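Pseudouridine synthase (Pyrococcus abyssi, PDB 2AUS) probably isomerises specific uridines in RNA to pseudouridine, as the Cbf5 member of the TruB family, and carries a PUA domain. Local coordinates at residues L277-V287 / L299-I310; R204-V215 / A239-H249. One frame throughout, in Å; residues are numbered along the deposited sequence.

Contact 1 of 2, residues L277-V287 / L299-I310; sequences LNAGIKKGDLV and LGKAMMSTQEMI
The hydroxyl of Thr306 is gripped twice by 277-287: OG1 donates to Asn278 O at 2.7 Å, in the carbonyl plane and on a lone pair, and accepts from Ile281 N at 2.9 Å. Both polar roles of this buried group are thereby filled. OG1 stands beside the backbone N and opposite the carbonyl carbon (chi1 -72°), which turns it to the bend at Asn278-Ile281 while CG2 lies against Leu277 CD1. Thr306 N in turn donates to Ile281 O at 2.9 Å, coming from above the carbonyl plane, so threonine's own NH at the start of helix 306-311 is satisfied as well. Just before it Ser305 is the N-cap, its OG accepting from Glu308 N. The amide of Asn278 faces elsewhere, OD1 accepting from Lys252 N and ND2 donating to Glu17 O.

Farther along lies the base of the beta hairpin 286-291/296-302 in the PUA domain. Val287 and Gly300 form an antiparallel hydrogen-bonded pair, with Val287 N to Gly300 O at 2.7 Å and a return bond from Gly300 N to Val287 O. Leu286 and Lys301 are the adjoining non-hydrogen-bonded pair. Beyond them Ala302 N donates to Asp285 O, and Ala302 O receives Gly284 N at 2.8 Å, nearly straight (177°). Gly284 sits in the type II turn 282-285 with backbone angles at which a CB would press on the carbonyl O of Lys283, hence glycine. Lys283, long and flexible, lays its chain along Met303 O, with a weak bond from NZ.

Between the hydrogen bonds apolar side chains meet, branched Ile281, small Ala302 and the flexible thioether of Met309: Ile281 CG2 touches Ala302 CB at 3.7 Å and Met309 CE at 3.8 Å, while Leu277 CD2 rests on Met309 SD at 3.6 Å.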
# COMPACT_ATOMS: atom_id res chain seq x y z
N LEU A 277 -44.51 19.41 -8.55
CA LEU A 277 -43.92 18.14 -8.15
C LEU A 277 -43.97 17.08 -9.24
O LEU A 277 -44.70 17.21 -10.22
CB LEU A 277 -44.60 17.59 -6.88
CG LEU A 277 -46.10 17.72 -6.56
CD1 LEU A 277 -46.96 17.77 -7.80
CD2 LEU A 277 -46.50 16.56 -5.66
N ASN A 278 -43.18 16.03 -9.07
CA ASN A 278 -43.15 14.94 -10.02
C ASN A 278 -44.40 14.09 -9.87
O ASN A 278 -44.98 14.00 -8.78
CB ASN A 278 -41.92 14.06 -9.79
CG ASN A 278 -40.66 14.67 -10.33
OD1 ASN A 278 -39.59 14.54 -9.74
ND2 ASN A 278 -40.76 15.33 -11.48
N ALA A 279 -44.81 13.48 -10.97
CA ALA A 279 -45.97 12.61 -10.94
C ALA A 279 -45.49 11.29 -10.37
O ALA A 279 -44.29 11.08 -10.19
CB ALA A 279 -46.50 12.40 -12.36
N GLY A 280 -46.43 10.40 -10.07
CA GLY A 280 -46.08 9.08 -9.57
C GLY A 280 -45.52 8.97 -8.17
O GLY A 280 -44.98 7.92 -7.82
N ILE A 281 -45.61 10.02 -7.37
CA ILE A 281 -45.10 9.93 -6.00
C ILE A 281 -46.19 9.26 -5.18
O ILE A 281 -47.37 9.56 -5.35
CB ILE A 281 -44.82 11.31 -5.37
CG1 ILE A 281 -43.63 11.97 -6.05
CG2 ILE A 281 -44.57 11.15 -3.87
CD1 ILE A 281 -43.36 13.37 -5.52
N LYS A 282 -45.81 8.35 -4.30
CA LYS A 282 -46.79 7.68 -3.47
C LYS A 282 -46.32 7.60 -2.03
O LYS A 282 -45.12 7.53 -1.76
CB LYS A 282 -47.12 6.29 -4.02
CG LYS A 282 -45.93 5.44 -4.41
CD LYS A 282 -46.37 4.16 -5.12
CE LYS A 282 -47.20 4.48 -6.36
NZ LYS A 282 -47.74 3.25 -7.03
N LYS A 283 -47.28 7.63 -1.11
CA LYS A 283 -46.99 7.57 0.31
C LYS A 283 -45.87 6.56 0.59
O LYS A 283 -45.89 5.45 0.07
CB LYS A 283 -48.25 7.17 1.08
CG LYS A 283 -48.08 7.19 2.59
CD LYS A 283 -49.31 6.65 3.30
CE LYS A 283 -49.11 6.61 4.81
NZ LYS A 283 -48.93 7.97 5.38
N GLY A 284 -44.90 6.97 1.40
CA GLY A 284 -43.80 6.09 1.73
C GLY A 284 -42.54 6.31 0.91
O GLY A 284 -41.44 5.95 1.34
N ASP A 285 -42.68 6.90 -0.28
CA ASP A 285 -41.53 7.14 -1.14
C ASP A 285 -40.56 8.18 -0.59
O ASP A 285 -40.96 9.16 0.05
CB ASP A 285 -41.98 7.61 -2.53
CG ASP A 285 -42.69 6.53 -3.32
OD1 ASP A 285 -42.47 5.33 -3.04
OD2 ASP A 285 -43.47 6.89 -4.24
N LEU A 286 -39.28 7.96 -0.86
CA LEU A 286 -38.23 8.88 -0.46
C LEU A 286 -38.29 10.00 -1.51
O LEU A 286 -38.22 9.73 -2.71
CB LEU A 286 -36.87 8.19 -0.52
CG LEU A 286 -35.61 9.03 -0.34
CD1 LEU A 286 -35.61 9.73 1.01
CD2 LEU A 286 -34.39 8.12 -0.49
N VAL A 287 -38.45 11.23 -1.06
CA VAL A 287 -38.53 12.34 -2.00
C VAL A 287 -37.54 13.43 -1.63
O VAL A 287 -37.09 13.52 -0.49
CB VAL A 287 -39.94 12.97 -2.04
CG1 VAL A 287 -40.96 11.92 -2.46
CG2 VAL A 287 -40.30 13.57 -0.68
N LEU A 299 -34.50 15.82 2.46
CA LEU A 299 -34.92 14.52 2.00
C LEU A 299 -36.03 14.13 2.95
O LEU A 299 -36.00 14.48 4.14
CB LEU A 299 -33.77 13.50 2.10
CG LEU A 299 -32.68 13.61 1.03
CD1 LEU A 299 -31.62 12.53 1.24
CD2 LEU A 299 -33.32 13.45 -0.35
N GLY A 300 -37.04 13.43 2.44
CA GLY A 300 -38.12 13.04 3.31
C GLY A 300 -38.97 11.91 2.77
O GLY A 300 -38.75 11.42 1.66
N LYS A 301 -39.94 11.49 3.58
CA LYS A 301 -40.84 10.42 3.21
C LYS A 301 -42.17 11.06 2.85
O LYS A 301 -42.74 11.80 3.64
CB LYS A 301 -41.02 9.45 4.38
CG LYS A 301 -41.79 8.19 4.03
CD LYS A 301 -42.12 7.36 5.29
CE LYS A 301 -40.86 6.87 6.01
NZ LYS A 301 -40.08 5.86 5.22
N ALA A 302 -42.65 10.78 1.64
CA ALA A 302 -43.92 11.34 1.21
C ALA A 302 -45.03 10.79 2.11
O ALA A 302 -45.04 9.60 2.42
CB ALA A 302 -44.19 10.97 -0.24
N MET A 303 -45.94 11.66 2.52
CA MET A 303 -47.05 11.26 3.38
C MET A 303 -48.32 11.06 2.57
O MET A 303 -49.31 10.51 3.05
CB MET A 303 -47.29 12.31 4.47
CG MET A 303 -46.17 12.34 5.50
SD MET A 303 -45.90 10.72 6.27
CE MET A 303 -44.44 10.16 5.42
N MET A 304 -48.28 11.53 1.33
CA MET A 304 -49.41 11.38 0.42
C MET A 304 -48.89 11.20 -1.00
O MET A 304 -47.69 11.28 -1.24
CB MET A 304 -50.38 12.56 0.53
CG MET A 304 -49.76 13.93 0.68
SD MET A 304 -51.05 15.21 0.89
CE MET A 304 -51.32 15.14 2.66
N SER A 305 -49.80 10.94 -1.93
CA SER A 305 -49.43 10.74 -3.32
C SER A 305 -49.42 12.06 -4.06
O SER A 305 -49.93 13.07 -3.57
CB SER A 305 -50.43 9.80 -3.99
OG SER A 305 -51.71 10.40 -4.02
N THR A 306 -48.86 12.04 -5.27
CA THR A 306 -48.81 13.24 -6.09
C THR A 306 -50.20 13.81 -6.26
O THR A 306 -50.42 15.02 -6.11
CB THR A 306 -48.24 12.95 -7.50
OG1 THR A 306 -46.84 12.69 -7.41
CG2 THR A 306 -48.48 14.13 -8.42
N GLN A 307 -51.15 12.94 -6.57
CA GLN A 307 -52.53 13.35 -6.79
C GLN A 307 -53.12 14.03 -5.56
O GLN A 307 -53.78 15.06 -5.67
CB GLN A 307 -53.39 12.14 -7.18
CG GLN A 307 -54.78 12.52 -7.68
CD GLN A 307 -54.73 13.56 -8.79
OE1 GLN A 307 -54.01 13.40 -9.78
NE2 GLN A 307 -55.51 14.63 -8.64
N GLU A 308 -52.90 13.43 -4.39
CA GLU A 308 -53.41 14.01 -3.16
C GLU A 308 -52.78 15.38 -2.90
O GLU A 308 -53.46 16.32 -2.47
CB GLU A 308 -53.14 13.06 -1.99
CG GLU A 308 -54.26 12.06 -1.76
CD GLU A 308 -53.78 10.76 -1.14
OE1 GLU A 308 -52.91 10.81 -0.24
OE2 GLU A 308 -54.29 9.69 -1.55
N MET A 309 -51.48 15.50 -3.17
CA MET A 309 -50.80 16.77 -2.95
C MET A 309 -51.35 17.86 -3.86
O MET A 309 -51.37 19.04 -3.49
CB MET A 309 -49.29 16.60 -3.16
CG MET A 309 -48.61 15.85 -2.03
SD MET A 309 -46.82 15.74 -2.17
CE MET A 309 -46.58 13.96 -2.26
N ILE A 310 -51.80 17.47 -5.05
CA ILE A 310 -52.36 18.43 -5.98
C ILE A 310 -53.80 18.77 -5.62
O ILE A 310 -54.20 19.93 -5.63
CB ILE A 310 -52.33 17.90 -7.42
CG1 ILE A 310 -50.89 17.60 -7.83
CG2 ILE A 310 -52.94 18.93 -8.36
CD1 ILE A 310 -50.78 16.89 -9.15

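Contact 2 of 2, residues R204-V215 / A239-H249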
# COMPACT_ATOMS: atom_id res chain seq x y z
N ARG A 204 -21.12 2.46 -12.10
CA ARG A 204 -22.26 3.34 -11.94
C ARG A 204 -23.01 3.13 -10.63
O ARG A 204 -23.21 2.00 -10.18
CB ARG A 204 -23.22 3.15 -13.12
CG ARG A 204 -24.46 4.00 -13.10
CD ARG A 204 -25.13 3.98 -14.46
NE ARG A 204 -26.35 4.78 -14.50
CZ ARG A 204 -26.41 6.08 -14.21
NH1 ARG A 204 -25.31 6.73 -13.84
NH2 ARG A 204 -27.57 6.72 -14.27
N SER A 205 -23.41 4.23 -10.02
CA SER A 205 -24.20 4.20 -8.79
C SER A 205 -25.18 5.34 -8.88
O SER A 205 -24.82 6.51 -8.70
CB SER A 205 -23.32 4.38 -7.56
OG SER A 205 -24.16 4.41 -6.41
N GLY A 206 -26.43 5.01 -9.18
CA GLY A 206 -27.45 6.03 -9.31
C GLY A 206 -27.02 7.00 -10.40
O GLY A 206 -26.68 6.57 -11.51
N PRO A 207 -26.98 8.30 -10.11
CA PRO A 207 -26.57 9.27 -11.13
C PRO A 207 -25.06 9.40 -11.35
O PRO A 207 -24.62 10.14 -12.23
CB PRO A 207 -27.22 10.56 -10.65
CG PRO A 207 -27.13 10.42 -9.15
CD PRO A 207 -27.50 8.97 -8.91
N PHE A 208 -24.27 8.70 -10.55
CA PHE A 208 -22.82 8.77 -10.70
C PHE A 208 -22.28 7.69 -11.62
O PHE A 208 -22.50 6.50 -11.41
CB PHE A 208 -22.13 8.70 -9.33
CG PHE A 208 -22.55 9.80 -8.40
CD1 PHE A 208 -23.69 9.66 -7.61
CD2 PHE A 208 -21.84 11.00 -8.37
CE1 PHE A 208 -24.11 10.71 -6.79
CE2 PHE A 208 -22.26 12.05 -7.56
CZ PHE A 208 -23.40 11.91 -6.76
N LYS A 209 -21.56 8.12 -12.66
CA LYS A 209 -21.00 7.19 -13.62
C LYS A 209 -19.64 7.66 -14.11
O LYS A 209 -19.18 8.75 -13.76
CB LYS A 209 -21.95 7.04 -14.80
CG LYS A 209 -22.18 8.33 -15.56
CD LYS A 209 -23.05 8.12 -16.80
CE LYS A 209 -24.47 7.71 -16.43
NZ LYS A 209 -25.37 7.64 -17.63
N GLU A 210 -18.99 6.82 -14.91
CA GLU A 210 -17.68 7.13 -15.46
C GLU A 210 -17.79 8.15 -16.58
O GLU A 210 -17.90 7.80 -17.76
CB GLU A 210 -17.02 5.86 -16.00
CG GLU A 210 -16.57 4.89 -14.93
CD GLU A 210 -15.78 3.74 -15.51
OE1 GLU A 210 -16.39 2.85 -16.14
OE2 GLU A 210 -14.55 3.72 -15.34
N ASP A 211 -17.77 9.42 -16.20
CA ASP A 211 -17.85 10.51 -17.15
C ASP A 211 -16.82 11.55 -16.72
O ASP A 211 -15.96 11.26 -15.90
CB ASP A 211 -19.26 11.09 -17.18
CG ASP A 211 -19.72 11.59 -15.82
OD1 ASP A 211 -20.94 11.83 -15.67
OD2 ASP A 211 -18.87 11.76 -14.91
N GLU A 212 -16.92 12.76 -17.27
CA GLU A 212 -15.93 13.78 -16.92
C GLU A 212 -15.86 14.10 -15.43
O GLU A 212 -14.84 14.61 -14.96
CB GLU A 212 -16.17 15.07 -17.72
CG GLU A 212 -17.39 15.89 -17.31
CD GLU A 212 -18.70 15.18 -17.58
OE1 GLU A 212 -18.81 14.50 -18.63
OE2 GLU A 212 -19.63 15.32 -16.76
N THR A 213 -16.91 13.79 -14.68
CA THR A 213 -16.91 14.10 -13.25
C THR A 213 -16.20 13.07 -12.37
O THR A 213 -15.99 13.32 -11.18
CB THR A 213 -18.33 14.29 -12.69
OG1 THR A 213 -19.00 13.02 -12.65
CG2 THR A 213 -19.11 15.26 -13.57
N LEU A 214 -15.82 11.93 -12.94
CA LEU A 214 -15.13 10.91 -12.16
C LEU A 214 -13.71 11.38 -11.91
O LEU A 214 -12.96 11.63 -12.85
CB LEU A 214 -15.10 9.58 -12.92
CG LEU A 214 -14.44 8.43 -12.15
CD1 LEU A 214 -15.33 8.03 -10.97
CD2 LEU A 214 -14.22 7.23 -13.07
N VAL A 215 -13.34 11.52 -10.64
CA VAL A 215 -11.99 11.96 -10.29
C VAL A 215 -11.28 11.01 -9.34
O VAL A 215 -11.91 10.20 -8.66
CB VAL A 215 -12.03 13.38 -9.66
CG1 VAL A 215 -12.56 14.39 -10.68
CG2 VAL A 215 -12.91 13.37 -8.40
N ALA A 239 -14.15 19.26 -9.93
CA ALA A 239 -13.91 17.96 -9.31
C ALA A 239 -14.97 17.61 -8.27
O ALA A 239 -15.07 16.45 -7.86
CB ALA A 239 -12.52 17.94 -8.67
N ILE A 240 -15.75 18.60 -7.84
CA ILE A 240 -16.80 18.40 -6.84
C ILE A 240 -18.15 18.81 -7.42
O ILE A 240 -18.28 19.89 -8.00
CB ILE A 240 -16.50 19.24 -5.58
CG1 ILE A 240 -15.15 18.81 -4.98
CG2 ILE A 240 -17.63 19.08 -4.55
CD1 ILE A 240 -14.67 19.67 -3.83
N GLN A 241 -19.15 17.96 -7.28
CA GLN A 241 -20.46 18.28 -7.83
C GLN A 241 -21.39 18.83 -6.76
O GLN A 241 -21.20 18.56 -5.57
CB GLN A 241 -21.12 17.04 -8.44
CG GLN A 241 -20.20 16.23 -9.35
CD GLN A 241 -19.39 17.12 -10.26
OE1 GLN A 241 -19.93 17.97 -10.96
NE2 GLN A 241 -18.07 16.94 -10.25
N PRO A 242 -22.39 19.63 -7.16
CA PRO A 242 -23.31 20.16 -6.15
C PRO A 242 -24.03 18.94 -5.56
O PRO A 242 -24.25 17.95 -6.26
CB PRO A 242 -24.26 21.04 -6.96
CG PRO A 242 -23.42 21.44 -8.16
CD PRO A 242 -22.71 20.15 -8.50
N MET A 243 -24.38 18.99 -4.28
CA MET A 243 -25.05 17.86 -3.65
C MET A 243 -26.32 17.44 -4.40
O MET A 243 -26.75 16.28 -4.31
CB MET A 243 -25.40 18.20 -2.21
CG MET A 243 -26.45 19.28 -2.08
SD MET A 243 -26.90 19.66 -0.37
CE MET A 243 -27.59 21.32 -0.57
N GLU A 244 -26.93 18.38 -5.12
CA GLU A 244 -28.15 18.11 -5.89
C GLU A 244 -27.98 16.95 -6.88
O GLU A 244 -28.96 16.29 -7.26
CB GLU A 244 -28.60 19.36 -6.64
CG GLU A 244 -29.17 20.50 -5.78
CD GLU A 244 -28.15 21.16 -4.85
OE1 GLU A 244 -26.93 21.05 -5.09
OE2 GLU A 244 -28.59 21.82 -3.88
N LYS A 245 -26.75 16.71 -7.31
CA LYS A 245 -26.47 15.63 -8.24
C LYS A 245 -26.91 14.29 -7.64
O LYS A 245 -27.39 13.41 -8.37
CB LYS A 245 -24.97 15.59 -8.55
CG LYS A 245 -24.51 14.43 -9.45
CD LYS A 245 -25.02 14.54 -10.89
CE LYS A 245 -24.42 13.44 -11.78
NZ LYS A 245 -22.92 13.44 -11.73
N ALA A 246 -26.78 14.15 -6.33
CA ALA A 246 -27.15 12.91 -5.65
C ALA A 246 -28.63 12.58 -5.61
O ALA A 246 -29.00 11.43 -5.37
CB ALA A 246 -26.59 12.90 -4.23
N VAL A 247 -29.50 13.56 -5.84
CA VAL A 247 -30.94 13.29 -5.82
C VAL A 247 -31.58 13.37 -7.20
O VAL A 247 -32.81 13.40 -7.33
CB VAL A 247 -31.69 14.26 -4.87
CG1 VAL A 247 -31.10 14.19 -3.47
CG2 VAL A 247 -31.63 15.69 -5.41
N GLU A 248 -30.75 13.41 -8.24
CA GLU A 248 -31.24 13.48 -9.61
C GLU A 248 -32.21 12.36 -9.99
O GLU A 248 -33.09 12.55 -10.81
CB GLU A 248 -30.07 13.50 -10.58
CG GLU A 248 -29.69 14.91 -11.01
CD GLU A 248 -28.37 14.96 -11.75
OE1 GLU A 248 -28.11 14.06 -12.57
OE2 GLU A 248 -27.60 15.92 -11.50
N HIS A 249 -32.04 11.18 -9.40
CA HIS A 249 -32.93 10.07 -9.72
C HIS A 249 -34.11 9.96 -8.76
O HIS A 249 -34.90 9.03 -8.85
CB HIS A 249 -32.15 8.75 -9.74
CG HIS A 249 -31.24 8.61 -10.91
ND1 HIS A 249 -30.37 7.55 -11.06
CD2 HIS A 249 -31.07 9.38 -12.02
CE1 HIS A 249 -29.71 7.67 -12.20
NE2 HIS A 249 -30.12 8.77 -12.80
O HOH W 1 -21.88 11.17 -13.24
O HOH W 2 -16.69 14.53 -8.93
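Pro207 wedges between Lys245 and His249, and here the packing is close. Its CB stands over the centre of the imidazole face, a CH-pi contact 4.1 Å from the ring centroid and 12° off the normal, while CG lies 3.1 Å from Lys245 O. A rigid proline suits the type II' turn 205-208, and Gly206 before it takes a positive phi. Next to Pro207 the Phe208 ring lies against Lys245 CG and Ala246 CA, with CE2 3.8 Å from that CG; the lysine's methylene chain supplies the apolar surface.

Beyond Phe208 direct contact shrinks to Thr213 on the Gln241 amide and Val215 on Ala239, and waters bridge the rest, while Lys209 and Glu248 lie on the exposed side. Lys245 NZ donates to a water at 2.9 Å, which also accepts from Lys209 N and donates to Pro207 O and Asp211 OD1. A second water donates to Thr213 O and Ala239 O and accepts from Gln241 NE2, which also bonds Lys238 O. Asp211 forms an Asx turn, OD2 accepting Thr213 N from above the carboxylate plane; Thr213 OG1 adds a second bond to that oxygen at 2.6 Å, on its syn lone pair. With OG1 between N and the carbonyl carbon (chi1 71°), CG2 is left to pack on Gln241 CD. A valine in place of Thr213 would probably leave Asp211 OD2 with the backbone NH alone of these two donors, and Asn50 ND2 without its hydroxyl partner.

Helices 217-228 and 234-239 lie between the segments in the chain, the second leading into Ala239; Phe208 also meets strand 88-93, Val215 and Gln241 pair with strand 47-53, and Val247 turns to strand 296-302.

Contact 2 closes before contact 1 opens, so the two follow in series along the chain, their centres about 24 Å apart. Contact 2 lies about 7 Å from the centre of the chain, in the part matching the TruB C-terminal family; it supplies strands 214-215 and 241-242 to the beta-sheet of 47-53 and 88-93, and 204-205 and 208-209 to the antiparallel one of 108-116. Contact 1 lies about 19 Å out, in the PUA domain, on a separate mixed beta-sheet. They nonetheless meet: Leu299 CD2 packs on Val247 CG1 at 3.9 Å. Strand 296-302 thus borders the region of 239-249, seating the PUA domain directly against the part with the synthase fold.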